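Local coordinates for neurotoxin (Clostridium botulinum, PDB 2QN0), which probably cleaves neuronal SNARE proteins as the zinc-dependent light-chain protease of botulinum neurotoxin serotype C1, at residues Arg100-Glu105 and Lys365-Gln370; Val131-Val136 and Phe173-Asn178; Ser251-Ile256 and Ile374-Val379; Tyr296-Ala301 and Val340-Asn345. All blocks are in the same frame, centred on the assembly; numbering follows the deposited sequence.

Contact 1: residues Arg100-Glu105 and Lys365-Gln370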
loop_
_atom_site.group_PDB
_atom_site.type_symbol
_atom_site.label_atom_id
_atom_site.label_comp_id
_atom_site.label_asym_id
_atom_site.label_seq_id
_atom_site.Cartn_x
_atom_site.Cartn_y
_atom_site.Cartn_z
ATOM N N ARG A 100 -12.763 -0.334 -11.978
ATOM C CA ARG A 100 -13.809 0.525 -11.415
ATOM C C ARG A 100 -13.243 1.937 -11.307
ATOM O O ARG A 100 -12.047 2.116 -11.083
ATOM C CB ARG A 100 -14.249 0.051 -10.023
ATOM C CG ARG A 100 -14.689 -1.404 -9.952
ATOM C CD ARG A 100 -15.700 -1.750 -11.011
ATOM N NE ARG A 100 -15.899 -3.193 -11.106
ATOM C CZ ARG A 100 -16.698 -3.901 -10.317
ATOM N NH1 ARG A 100 -17.394 -3.301 -9.359
ATOM N NH2 ARG A 100 -16.803 -5.214 -10.491
ATOM N N GLU A 101 -14.104 2.939 -11.449
ATOM C CA GLU A 101 -13.656 4.324 -11.400
ATOM C C GLU A 101 -12.862 4.719 -10.160
ATOM O O GLU A 101 -11.863 5.430 -10.267
ATOM C CB GLU A 101 -14.848 5.271 -11.558
ATOM C CG GLU A 101 -15.612 5.078 -12.856
ATOM C CD GLU A 101 -16.577 6.213 -13.139
ATOM O OE1 GLU A 101 -17.381 6.551 -12.245
ATOM O OE2 GLU A 101 -16.531 6.765 -14.260
ATOM N N ILE A 102 -13.293 4.274 -8.985
ATOM C CA ILE A 102 -12.575 4.651 -7.774
ATOM C C ILE A 102 -11.168 4.061 -7.766
ATOM O O ILE A 102 -10.223 4.704 -7.308
ATOM C CB ILE A 102 -13.349 4.233 -6.497
ATOM C CG1 ILE A 102 -12.747 4.948 -5.283
ATOM C CG2 ILE A 102 -13.311 2.717 -6.314
ATOM C CD1 ILE A 102 -13.605 4.864 -4.034
ATOM N N GLY A 103 -11.029 2.848 -8.296
ATOM C CA GLY A 103 -9.726 2.209 -8.352
ATOM C C GLY A 103 -8.834 2.899 -9.369
ATOM O O GLY A 103 -7.628 3.027 -9.169
ATOM N N GLU A 104 -9.424 3.339 -10.474
ATOM C CA GLU A 104 -8.656 4.038 -11.496
ATOM C C GLU A 104 -8.120 5.341 -10.900
ATOM O O GLU A 104 -6.977 5.724 -11.148
ATOM C CB GLU A 104 -9.535 4.346 -12.711
ATOM C CG GLU A 104 -8.773 4.982 -13.862
ATOM C CD GLU A 104 -9.670 5.351 -15.028
ATOM O OE1 GLU A 104 -10.475 4.495 -15.454
ATOM O OE2 GLU A 104 -9.565 6.494 -15.521
ATOM N N GLU A 105 -8.947 6.016 -10.106
ATOM C CA GLU A 105 -8.539 7.274 -9.481
ATOM C C GLU A 105 -7.451 7.023 -8.439
ATOM O O GLU A 105 -6.499 7.796 -8.324
ATOM C CB GLU A 105 -9.746 7.962 -8.834
ATOM C CG GLU A 105 -9.454 9.334 -8.230
ATOM C CD GLU A 105 -8.922 10.338 -9.248
ATOM O OE1 GLU A 105 -9.367 10.305 -10.415
ATOM O OE2 GLU A 105 -8.069 11.172 -8.874
ATOM N N LYS A 365 -18.053 -2.362 -1.098
ATOM C CA LYS A 365 -19.371 -2.058 -1.640
ATOM C C LYS A 365 -19.292 -1.762 -3.135
ATOM O O LYS A 365 -20.082 -2.279 -3.926
ATOM C CB LYS A 365 -19.977 -0.846 -0.923
ATOM C CG LYS A 365 -20.289 -1.088 0.547
ATOM C CD LYS A 365 -20.921 0.139 1.197
ATOM C CE LYS A 365 -19.964 1.321 1.222
ATOM N NZ LYS A 365 -20.571 2.515 1.881
ATOM N N ILE A 366 -18.329 -0.934 -3.522
ATOM C CA ILE A 366 -18.176 -0.555 -4.923
ATOM C C ILE A 366 -17.827 -1.714 -5.858
ATOM O O ILE A 366 -18.371 -1.806 -6.962
ATOM C CB ILE A 366 -17.131 0.571 -5.059
ATOM C CG1 ILE A 366 -17.652 1.824 -4.346
ATOM C CG2 ILE A 366 -16.854 0.868 -6.536
ATOM C CD1 ILE A 366 -16.648 2.951 -4.263
ATOM N N TYR A 367 -16.936 -2.600 -5.425
ATOM C CA TYR A 367 -16.547 -3.744 -6.253
ATOM C C TYR A 367 -17.500 -4.922 -6.071
ATOM O O TYR A 367 -17.319 -5.977 -6.674
ATOM C CB TYR A 367 -15.115 -4.171 -5.926
ATOM C CG TYR A 367 -14.074 -3.197 -6.440
ATOM C CD1 TYR A 367 -13.349 -3.466 -7.602
ATOM C CD2 TYR A 367 -13.849 -1.984 -5.789
ATOM C CE1 TYR A 367 -12.421 -2.546 -8.105
ATOM C CE2 TYR A 367 -12.930 -1.059 -6.282
ATOM C CZ TYR A 367 -12.222 -1.344 -7.440
ATOM O OH TYR A 367 -11.330 -0.419 -7.935
ATOM N N ASN A 368 -18.509 -4.729 -5.230
ATOM C CA ASN A 368 -19.512 -5.756 -4.967
ATOM C C ASN A 368 -18.926 -7.111 -4.572
ATOM O O ASN A 368 -19.213 -8.130 -5.201
ATOM C CB ASN A 368 -20.415 -5.923 -6.193
ATOM C CG ASN A 368 -21.639 -6.767 -5.901
ATOM O OD1 ASN A 368 -22.380 -6.500 -4.951
ATOM N ND2 ASN A 368 -21.865 -7.789 -6.720
ATOM N N VAL A 369 -18.102 -7.119 -3.529
ATOM C CA VAL A 369 -17.507 -8.355 -3.041
ATOM C C VAL A 369 -17.794 -8.497 -1.555
ATOM O O VAL A 369 -18.042 -7.509 -0.861
ATOM C CB VAL A 369 -15.968 -8.384 -3.238
ATOM C CG1 VAL A 369 -15.630 -8.330 -4.725
ATOM C CG2 VAL A 369 -15.314 -7.224 -2.490
ATOM N N GLN A 370 -17.778 -9.735 -1.076
ATOM C CA GLN A 370 -17.994 -10.002 0.338
ATOM C C GLN A 370 -16.711 -9.558 1.025
ATOM O O GLN A 370 -15.634 -9.632 0.435
ATOM C CB GLN A 370 -18.208 -11.503 0.564
ATOM C CG GLN A 370 -18.473 -11.901 2.013
ATOM C CD GLN A 370 -19.745 -11.279 2.563
ATOM O OE1 GLN A 370 -19.834 -10.060 2.719
ATOM N NE2 GLN A 370 -20.742 -12.117 2.855
#
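Arg100 and Tyr367 slide past each other in opposite directions, with guanidinium and ring planes nearly parallel (17° apart). Arg100 CG, set anti to its own carbonyl carbon (chi1 -54°), comes down over one face of the Tyr367 ring, offset toward the rim, in a CH-pi contact too tight in the model for its exact separation to be relied on. Farther out, Tyr367 CD1 lies over one face of the guanidinium. Ile366 O sits at the guanidinium edge, in its plane, 3.0 Å from Arg100 NH1, while Arg100 NH2 hydrogen-bonds to Gln396 O. The phenol tip reaches helix 101-112: Tyr367 OH is 3.1 Å from Gly103 CA and finds its hydrogen-bond partner in Ile97 O. Tyr367 also packs on Ile224 and Met228 of helix 223-238, which carries the zinc ligands His229 and His233. Ile102 CG2 is 3.8 Å from Tyr367 CE2, and Ile102 CD1 meets Ile366 CD1 at 3.6 Å, the two isoleucines crossing at about a right angle. Arg100 is the N-cap of helix 101-112, and Asn368 closes helix 360-366 in a Schellman motif. The arginine is thus divided: its aliphatic stem covers an aromatic face, while its cationic end faces Gln396 O and Ile366 O, the latter at the C-terminal end of helix 360-366, where the helix dipole would be expected to favour positive charge.

Contact 2: residues Val131-Val136 and Phe173-Asn178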
loop_
_atom_site.group_PDB
_atom_site.type_symbol
_atom_site.label_atom_id
_atom_site.label_comp_id
_atom_site.label_asym_id
_atom_site.label_seq_id
_atom_site.Cartn_x
_atom_site.Cartn_y
_atom_site.Cartn_z
ATOM N N VAL A 131 15.943 13.667 -0.679
ATOM C CA VAL A 131 15.704 13.599 0.762
ATOM C C VAL A 131 15.339 12.210 1.273
ATOM O O VAL A 131 14.579 11.477 0.635
ATOM C CB VAL A 131 14.607 14.597 1.210
ATOM C CG1 VAL A 131 13.237 14.116 0.758
ATOM C CG2 VAL A 131 14.653 14.765 2.718
ATOM N N ASP A 132 15.892 11.864 2.433
ATOM C CA ASP A 132 15.656 10.573 3.069
ATOM C C ASP A 132 15.812 9.404 2.108
ATOM O O ASP A 132 16.921 9.122 1.652
ATOM C CB ASP A 132 14.268 10.556 3.717
ATOM C CG ASP A 132 14.189 11.462 4.931
ATOM O OD1 ASP A 132 15.058 11.334 5.817
ATOM O OD2 ASP A 132 13.262 12.298 5.002
ATOM N N PHE A 133 14.711 8.721 1.802
ATOM C CA PHE A 133 14.748 7.581 0.890
ATOM C C PHE A 133 13.815 7.754 -0.308
ATOM O O PHE A 133 13.334 6.772 -0.877
ATOM C CB PHE A 133 14.384 6.303 1.651
ATOM C CG PHE A 133 15.431 5.879 2.639
ATOM C CD1 PHE A 133 16.523 5.124 2.234
ATOM C CD2 PHE A 133 15.353 6.281 3.967
ATOM C CE1 PHE A 133 17.526 4.777 3.136
ATOM C CE2 PHE A 133 16.350 5.940 4.876
ATOM C CZ PHE A 133 17.440 5.187 4.458
ATOM N N ASN A 134 13.573 9.001 -0.701
ATOM C CA ASN A 134 12.683 9.278 -1.828
ATOM C C ASN A 134 13.281 8.928 -3.188
ATOM O O ASN A 134 12.544 8.727 -4.157
ATOM C CB ASN A 134 12.254 10.747 -1.821
ATOM C CG ASN A 134 11.187 11.042 -0.779
ATOM O OD1 ASN A 134 10.702 10.141 -0.092
ATOM N ND2 ASN A 134 10.811 12.312 -0.665
ATOM N N SER A 135 14.605 8.874 -3.274
ATOM C CA SER A 135 15.242 8.521 -4.539
ATOM C C SER A 135 15.970 7.192 -4.370
ATOM O O SER A 135 16.537 6.920 -3.315
ATOM C CB SER A 135 16.219 9.621 -4.984
ATOM O OG SER A 135 17.320 9.746 -4.104
ATOM N N VAL A 136 15.927 6.353 -5.401
ATOM C CA VAL A 136 16.584 5.054 -5.340
ATOM C C VAL A 136 17.586 4.923 -6.481
ATOM O O VAL A 136 17.342 5.401 -7.589
ATOM C CB VAL A 136 15.554 3.894 -5.414
ATOM C CG1 VAL A 136 14.554 4.016 -4.264
ATOM C CG2 VAL A 136 14.834 3.912 -6.744
ATOM N N PHE A 173 10.329 5.626 5.249
ATOM C CA PHE A 173 11.601 5.565 5.956
ATOM C C PHE A 173 12.255 6.929 6.063
ATOM O O PHE A 173 12.011 7.805 5.240
ATOM C CB PHE A 173 12.512 4.592 5.210
ATOM C CG PHE A 173 11.851 3.276 4.908
ATOM C CD1 PHE A 173 11.943 2.216 5.799
ATOM C CD2 PHE A 173 11.074 3.125 3.763
ATOM C CE1 PHE A 173 11.266 1.021 5.559
ATOM C CE2 PHE A 173 10.394 1.935 3.516
ATOM C CZ PHE A 173 10.490 0.884 4.417
ATOM N N LYS A 174 13.092 7.105 7.080
ATOM C CA LYS A 174 13.753 8.384 7.282
ATOM C C LYS A 174 15.141 8.204 7.879
ATOM O O LYS A 174 15.465 7.143 8.419
ATOM C CB LYS A 174 12.923 9.248 8.233
ATOM C CG LYS A 174 12.909 8.707 9.661
ATOM C CD LYS A 174 12.152 9.617 10.611
ATOM C CE LYS A 174 12.249 9.110 12.039
ATOM N NZ LYS A 174 13.658 9.107 12.531
ATOM N N LEU A 175 15.959 9.248 7.778
ATOM C CA LEU A 175 17.295 9.212 8.353
ATOM C C LEU A 175 17.117 9.409 9.859
ATOM O O LEU A 175 16.125 9.991 10.301
ATOM C CB LEU A 175 18.165 10.329 7.770
ATOM C CG LEU A 175 18.424 10.267 6.261
ATOM C CD1 LEU A 175 19.318 11.430 5.852
ATOM C CD2 LEU A 175 19.076 8.941 5.901
ATOM N N THR A 176 18.079 8.927 10.636
ATOM C CA THR A 176 18.025 9.010 12.094
ATOM C C THR A 176 17.612 10.351 12.707
ATOM O O THR A 176 16.717 10.397 13.552
ATOM C CB THR A 176 19.382 8.604 12.711
ATOM O OG1 THR A 176 19.728 7.284 12.274
ATOM C CG2 THR A 176 19.302 8.617 14.229
ATOM N N ASN A 177 18.253 11.437 12.287
ATOM C CA ASN A 177 17.953 12.753 12.850
ATOM C C ASN A 177 16.737 13.495 12.303
ATOM O O ASN A 177 16.532 14.667 12.624
ATOM C CB ASN A 177 19.186 13.656 12.743
ATOM C CG ASN A 177 20.374 13.112 13.517
ATOM O OD1 ASN A 177 20.266 12.796 14.704
ATOM N ND2 ASN A 177 21.516 13.004 12.849
ATOM N N ASN A 178 15.926 12.832 11.484
ATOM C CA ASN A 178 14.736 13.480 10.943
ATOM C C ASN A 178 13.473 12.868 11.540
ATOM O O ASN A 178 13.531 11.883 12.276
ATOM C CB ASN A 178 14.674 13.339 9.415
ATOM C CG ASN A 178 15.889 13.920 8.718
ATOM O OD1 ASN A 178 16.385 14.986 9.086
ATOM N ND2 ASN A 178 16.365 13.226 7.688
HETATM O O HOH W 1 11.759 9.060 2.117
#
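Asp132, at the second position of a type II' beta turn from Val131 to Asn134, reaches from one surface loop to a second loop, where a type I turn runs from Leu175 to Asn178. Its OD1 is gripped twice. Asn178 ND2 donates to Asp132 OD1 at 3.0 Å on the syn side; these side chains meet tip to tip, carboxylate and amide planes 74° apart. Leu175 N donates to the same Asp132 OD1 from above the carboxylate plane, along a straighter N-H path (161°), and from the face opposite to that used by the amide. The other ends of the pair are held as well, Asp132 OD2 by Asn119 and Asn178 OD1 by Asn121. Beside this polar grip, the Phe133 and Phe173 side chains cross at about a right angle: Phe133 CD2 touches Phe173 CB at 3.5 Å, and Lys174 O lies at the edge of the Phe133 ring. A water accepts from Phe133 N at 3.0 Å and lies 2.7 Å from Asn134 OD1; its reach to Phe173 O is weak. Lys174, just before the type I turn, bends at its far end (chi4 63°) to set NZ 2.8 Å from Asn178 O, spanning the turn to its last residue, and it also makes a cation-pi contact with Phe180. One loop leads into strand 136-141 and the other leaves strand 169-171, one of the two edge strands of the mixed sheet. The arrangement is that of two beta turns docked loop to loop, with one turn's carboxylate capturing a backbone N-H of the other.

Contact 3: residues Ser251-Ile256 and Ile374-Val379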
loop_
_atom_site.group_PDB
_atom_site.type_symbol
_atom_site.label_atom_id
_atom_site.label_comp_id
_atom_site.label_asym_id
_atom_site.label_seq_id
_atom_site.Cartn_x
_atom_site.Cartn_y
_atom_site.Cartn_z
ATOM N N SER A 251 -8.127 -2.471 22.070
ATOM C CA SER A 251 -9.217 -3.343 21.650
ATOM C C SER A 251 -8.862 -4.819 21.814
ATOM O O SER A 251 -7.833 -5.166 22.385
ATOM C CB SER A 251 -9.534 -3.084 20.173
ATOM O OG SER A 251 -9.547 -1.697 19.876
ATOM N N VAL A 252 -9.732 -5.675 21.289
ATOM C CA VAL A 252 -9.523 -7.115 21.346
ATOM C C VAL A 252 -9.951 -7.761 20.035
ATOM O O VAL A 252 -10.725 -7.195 19.266
ATOM C CB VAL A 252 -10.343 -7.774 22.482
ATOM C CG1 VAL A 252 -9.924 -7.203 23.836
ATOM C CG2 VAL A 252 -11.829 -7.566 22.239
ATOM N N THR A 253 -9.433 -8.956 19.788
ATOM C CA THR A 253 -9.777 -9.710 18.594
ATOM C C THR A 253 -9.267 -11.122 18.844
ATOM O O THR A 253 -8.639 -11.384 19.871
ATOM C CB THR A 253 -9.110 -9.114 17.326
ATOM O OG1 THR A 253 -9.646 -9.755 16.160
ATOM C CG2 THR A 253 -7.600 -9.309 17.364
ATOM N N SER A 254 -9.543 -12.036 17.925
ATOM C CA SER A 254 -9.083 -13.404 18.095
ATOM C C SER A 254 -8.467 -13.905 16.798
ATOM O O SER A 254 -9.101 -13.859 15.740
ATOM C CB SER A 254 -10.246 -14.294 18.539
ATOM O OG SER A 254 -11.356 -14.161 17.673
ATOM N N ASN A 255 -7.221 -14.364 16.890
ATOM C CA ASN A 255 -6.480 -14.857 15.734
ATOM C C ASN A 255 -6.994 -16.187 15.209
ATOM O O ASN A 255 -8.079 -16.639 15.575
ATOM C CB ASN A 255 -4.990 -14.983 16.069
ATOM C CG ASN A 255 -4.726 -15.967 17.186
ATOM O OD1 ASN A 255 -5.182 -17.104 17.139
ATOM N ND2 ASN A 255 -3.980 -15.537 18.196
ATOM N N ILE A 256 -6.193 -16.810 14.347
ATOM C CA ILE A 256 -6.539 -18.086 13.729
ATOM C C ILE A 256 -6.493 -19.271 14.696
ATOM O O ILE A 256 -6.927 -20.372 14.355
ATOM C CB ILE A 256 -5.605 -18.383 12.529
ATOM C CG1 ILE A 256 -4.164 -18.564 13.011
ATOM C CG2 ILE A 256 -5.661 -17.234 11.536
ATOM C CD1 ILE A 256 -3.179 -18.888 11.899
ATOM N N ILE A 374 -15.564 -5.677 10.004
ATOM C CA ILE A 374 -14.685 -4.776 10.745
ATOM C C ILE A 374 -13.240 -5.213 10.562
ATOM O O ILE A 374 -12.969 -6.373 10.249
ATOM C CB ILE A 374 -15.001 -4.771 12.265
ATOM C CG1 ILE A 374 -15.082 -6.203 12.790
ATOM C CG2 ILE A 374 -16.294 -4.004 12.526
ATOM C CD1 ILE A 374 -15.209 -6.293 14.306
ATOM N N TYR A 375 -12.314 -4.283 10.761
ATOM C CA TYR A 375 -10.896 -4.586 10.614
ATOM C C TYR A 375 -10.474 -5.696 11.578
ATOM O O TYR A 375 -9.642 -6.538 11.244
ATOM C CB TYR A 375 -10.063 -3.328 10.875
ATOM C CG TYR A 375 -8.573 -3.553 10.759
ATOM C CD1 TYR A 375 -7.978 -3.792 9.520
ATOM C CD2 TYR A 375 -7.758 -3.540 11.891
ATOM C CE1 TYR A 375 -6.600 -4.013 9.413
ATOM C CE2 TYR A 375 -6.383 -3.756 11.793
ATOM C CZ TYR A 375 -5.812 -3.992 10.550
ATOM O OH TYR A 375 -4.456 -4.205 10.448
ATOM N N LEU A 376 -11.051 -5.700 12.777
ATOM C CA LEU A 376 -10.710 -6.713 13.772
ATOM C C LEU A 376 -11.630 -7.934 13.778
ATOM O O LEU A 376 -11.807 -8.574 14.816
ATOM C CB LEU A 376 -10.674 -6.087 15.172
ATOM C CG LEU A 376 -9.608 -5.005 15.379
ATOM C CD1 LEU A 376 -9.687 -4.480 16.813
ATOM C CD2 LEU A 376 -8.224 -5.575 15.084
ATOM N N SER A 377 -12.223 -8.251 12.630
ATOM C CA SER A 377 -13.089 -9.428 12.537
ATOM C C SER A 377 -12.248 -10.634 12.924
ATOM O O SER A 377 -11.057 -10.685 12.615
ATOM C CB SER A 377 -13.594 -9.634 11.101
ATOM O OG SER A 377 -14.696 -8.795 10.785
ATOM N N ASN A 378 -12.851 -11.600 13.609
ATOM C CA ASN A 378 -12.105 -12.796 13.976
ATOM C C ASN A 378 -11.706 -13.468 12.669
ATOM O O ASN A 378 -12.430 -13.379 11.680
ATOM C CB ASN A 378 -12.969 -13.742 14.802
ATOM C CG ASN A 378 -13.418 -13.127 16.106
ATOM O OD1 ASN A 378 -12.724 -12.285 16.676
ATOM N ND2 ASN A 378 -14.575 -13.553 16.594
ATOM N N VAL A 379 -10.557 -14.128 12.657
ATOM C CA VAL A 379 -10.104 -14.789 11.444
ATOM C C VAL A 379 -9.918 -16.283 11.648
ATOM O O VAL A 379 -9.819 -16.766 12.776
ATOM C CB VAL A 379 -8.788 -14.170 10.924
ATOM C CG1 VAL A 379 -9.009 -12.694 10.602
ATOM C CG2 VAL A 379 -7.684 -14.327 11.957
HETATM O O HOH W 2 -8.503 -10.690 14.007
#
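Thr253 OG1 donates to Leu376 O at 2.8 Å, approaching from above the carbonyl plane (47° out of it); chi1 of -171° sets the hydroxyl anti to the backbone N and facing the 374-379 loop. A water donates to the same Thr253 OG1 at 2.6 Å and to Ser377 O at 2.9 Å, giving a second, indirect link. Farther on, Val379 N makes a weak bond to Ser254 O at 3.4 Å, where the two chains run in nearly the same direction. Ser254 OG also faces Asn378 OD1, but too closely in the model for its position to be trusted. Apolar groups flank the polar row: Leu376 CD1 rests on Ser251 CB at 3.6 Å, and Ile256 CG2 meets Val379 CG2 at 3.6 Å. Behind this shell, a type I turn from Ile374 to Ser377 presents Leu376 and its carbonyl, while Ile256 N is bonded to Ser69 OG. Strand 248-253 is fixed by backbone bonds of Ser251 with Val263 and Thr253 with Tyr261 in strand 261-266. The loop thus lies along the end of this two-stranded antiparallel sheet, and Tyr375 reaches Glu269, a zinc ligand, and Phe273 on helix 267-273.

Contact 4: residues Tyr296-Ala301 and Val340-Asn345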
loop_
_atom_site.group_PDB
_atom_site.type_symbol
_atom_site.label_atom_id
_atom_site.label_comp_id
_atom_site.label_asym_id
_atom_site.label_seq_id
_atom_site.Cartn_x
_atom_site.Cartn_y
_atom_site.Cartn_z
ATOM N N TYR A 296 0.242 21.728 8.468
ATOM C CA TYR A 296 1.405 21.258 7.724
ATOM C C TYR A 296 1.265 21.684 6.265
ATOM O O TYR A 296 2.257 21.992 5.604
ATOM C CB TYR A 296 1.538 19.732 7.821
ATOM C CG TYR A 296 2.158 19.246 9.114
ATOM C CD1 TYR A 296 3.416 19.693 9.519
ATOM C CD2 TYR A 296 1.503 18.312 9.916
ATOM C CE1 TYR A 296 4.008 19.218 10.693
ATOM C CE2 TYR A 296 2.084 17.830 11.088
ATOM C CZ TYR A 296 3.334 18.285 11.470
ATOM O OH TYR A 296 3.911 17.805 12.624
ATOM N N TYR A 297 0.033 21.702 5.763
ATOM C CA TYR A 297 -0.213 22.112 4.383
ATOM C C TYR A 297 0.074 23.601 4.221
ATOM O O TYR A 297 0.593 24.032 3.192
ATOM C CB TYR A 297 -1.662 21.809 3.975
ATOM C CG TYR A 297 -1.873 20.413 3.413
ATOM C CD1 TYR A 297 -1.134 19.325 3.891
ATOM C CD2 TYR A 297 -2.817 20.180 2.411
ATOM C CE1 TYR A 297 -1.330 18.035 3.375
ATOM C CE2 TYR A 297 -3.025 18.895 1.895
ATOM C CZ TYR A 297 -2.277 17.832 2.382
ATOM O OH TYR A 297 -2.483 16.568 1.876
ATOM N N ARG A 298 -0.267 24.393 5.234
ATOM C CA ARG A 298 -0.012 25.827 5.172
ATOM C C ARG A 298 1.489 26.063 5.118
ATOM O O ARG A 298 1.961 26.954 4.410
ATOM C CB ARG A 298 -0.611 26.538 6.392
ATOM C CG ARG A 298 -2.128 26.600 6.380
ATOM C CD ARG A 298 -2.666 27.268 7.642
ATOM N NE ARG A 298 -4.126 27.262 7.685
ATOM C CZ ARG A 298 -4.906 27.968 6.871
ATOM N NH1 ARG A 298 -4.371 28.749 5.940
ATOM N NH2 ARG A 298 -6.225 27.889 6.986
ATOM N N SER A 299 2.241 25.264 5.869
ATOM C CA SER A 299 3.692 25.393 5.878
ATOM C C SER A 299 4.252 25.041 4.496
ATOM O O SER A 299 5.234 25.635 4.048
ATOM C CB SER A 299 4.299 24.481 6.945
ATOM O OG SER A 299 5.705 24.641 7.008
ATOM N N ILE A 300 3.626 24.076 3.825
ATOM C CA ILE A 300 4.059 23.673 2.484
ATOM C C ILE A 300 3.793 24.815 1.501
ATOM O O ILE A 300 4.633 25.126 0.657
ATOM C CB ILE A 300 3.300 22.407 1.994
ATOM C CG1 ILE A 300 3.723 21.187 2.816
ATOM C CG2 ILE A 300 3.559 22.179 0.505
ATOM C CD1 ILE A 300 5.181 20.851 2.711
ATOM N N ALA A 301 2.623 25.441 1.613
ATOM C CA ALA A 301 2.277 26.552 0.730
ATOM C C ALA A 301 3.324 27.655 0.874
ATOM O O ALA A 301 3.731 28.274 -0.111
ATOM C CB ALA A 301 0.890 27.090 1.073
ATOM N N VAL A 340 0.873 31.445 -3.369
ATOM C CA VAL A 340 0.159 30.192 -3.166
ATOM C C VAL A 340 -0.509 30.192 -1.795
ATOM O O VAL A 340 0.156 30.380 -0.777
ATOM C CB VAL A 340 1.119 28.987 -3.241
ATOM C CG1 VAL A 340 0.343 27.688 -3.047
ATOM C CG2 VAL A 340 1.841 28.977 -4.586
ATOM N N THR A 341 -1.819 29.974 -1.773
ATOM C CA THR A 341 -2.557 29.943 -0.516
ATOM C C THR A 341 -3.385 28.672 -0.378
ATOM O O THR A 341 -3.721 28.020 -1.370
ATOM C CB THR A 341 -3.507 31.150 -0.394
ATOM O OG1 THR A 341 -4.455 31.123 -1.466
ATOM C CG2 THR A 341 -2.720 32.455 -0.452
ATOM N N VAL A 342 -3.713 28.328 0.862
ATOM C CA VAL A 342 -4.512 27.145 1.142
ATOM C C VAL A 342 -5.982 27.525 1.286
ATOM O O VAL A 342 -6.330 28.410 2.067
ATOM C CB VAL A 342 -4.063 26.457 2.452
ATOM C CG1 VAL A 342 -4.862 25.180 2.664
ATOM C CG2 VAL A 342 -2.573 26.154 2.403
ATOM N N ASN A 343 -6.838 26.865 0.517
ATOM C CA ASN A 343 -8.273 27.107 0.579
ATOM C C ASN A 343 -8.836 26.021 1.493
ATOM O O ASN A 343 -8.751 24.835 1.172
ATOM C CB ASN A 343 -8.882 27.003 -0.822
ATOM C CG ASN A 343 -10.392 27.161 -0.819
ATOM O OD1 ASN A 343 -11.115 26.330 -0.270
ATOM N ND2 ASN A 343 -10.875 28.233 -1.438
ATOM N N ARG A 344 -9.394 26.418 2.635
ATOM C CA ARG A 344 -9.937 25.447 3.583
ATOM C C ARG A 344 -10.976 24.512 2.980
ATOM O O ARG A 344 -10.931 23.304 3.214
ATOM C CB ARG A 344 -10.534 26.156 4.805
ATOM C CG ARG A 344 -11.318 25.223 5.726
ATOM C CD ARG A 344 -11.739 25.918 7.009
ATOM N NE ARG A 344 -10.708 25.834 8.038
ATOM C CZ ARG A 344 -10.444 24.736 8.741
ATOM N NH1 ARG A 344 -11.140 23.626 8.529
ATOM N NH2 ARG A 344 -9.485 24.744 9.656
ATOM N N ASN A 345 -11.916 25.062 2.220
ATOM C CA ASN A 345 -12.950 24.241 1.597
ATOM C C ASN A 345 -12.335 23.114 0.772
ATOM O O ASN A 345 -12.735 21.957 0.894
ATOM C CB ASN A 345 -13.850 25.105 0.711
ATOM C CG ASN A 345 -14.984 25.746 1.489
ATOM O OD1 ASN A 345 -14.815 26.135 2.644
ATOM N ND2 ASN A 345 -16.145 25.867 0.856
HETATM O O HOH W 3 -8.355 27.072 9.294
#
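Val342 lies against Arg298 and Ala301 of helix 283-304, and the direct contact is apolar, without a hydrogen bond between the two segments. Val342 CG2, anti to its own carbonyl carbon, does most of the touching: it meets Ala301 CB at 3.8 Å and Arg298 CA at 3.8 Å, in the angle between helix backbone and arginine stem. Arg298 crosses Val342 at about a right angle, its CG 4.0 Å from Val342 CG2 and its guanidinium reaching obliquely past Val342 CB. One helical turn on, Ala301 CB meets both the backbone and the side chain of Val340, 3.8 Å from Val340 O and 4.2 Å from Val340 CG1. Phe332 covers both valines from a neighbouring loop, and Tyr297 extends the apolar layer through edge-to-face contacts with Tyr330 and Phe347.

The polar part is peripheral. A water accepts from Arg298 NH2 at 3.2 Å and from Arg344 NH2 at 2.6 Å, bridging two like charges that might otherwise repel; the salt bridge of Arg344 NH2 with Glu291, on the same helix as Arg298, may offset this. Capping is a third element: Asn343 is the N-cap of helix 344-357, its OD1 bonded to Lys346 N.

Strand 340-341 pairs with strand 333-334, Thr341 bonding to Val333. The whole is a helix packed against a short antiparallel strand pair and the segment leading into an Asn-capped helix, with Val340 and Val342 turned to the helix and Thr341 turned away.

In contact 3 the Leu376 side chain is about 10 Å from the zinc held by His229, His233 and Glu269, near the metal-binding residues without touching them. Contact 1 adjoins it in sequence, residues 365-370 leading within a few residues to 374-379, yet their centres are 24 Å apart and they do not otherwise touch; along the chain the two alternate. Contact 1 has its own tie to the metal site, through the packing of Tyr367 on helix 223-238. Contact 4 nests inside the loops closed by both contact 1 and contact 3, with its centre about 39 Å from that of contact 3. Contact 2 lies across the chain's centre from contact 1 and comes within about 11 Å of contact 4 between nearest atoms.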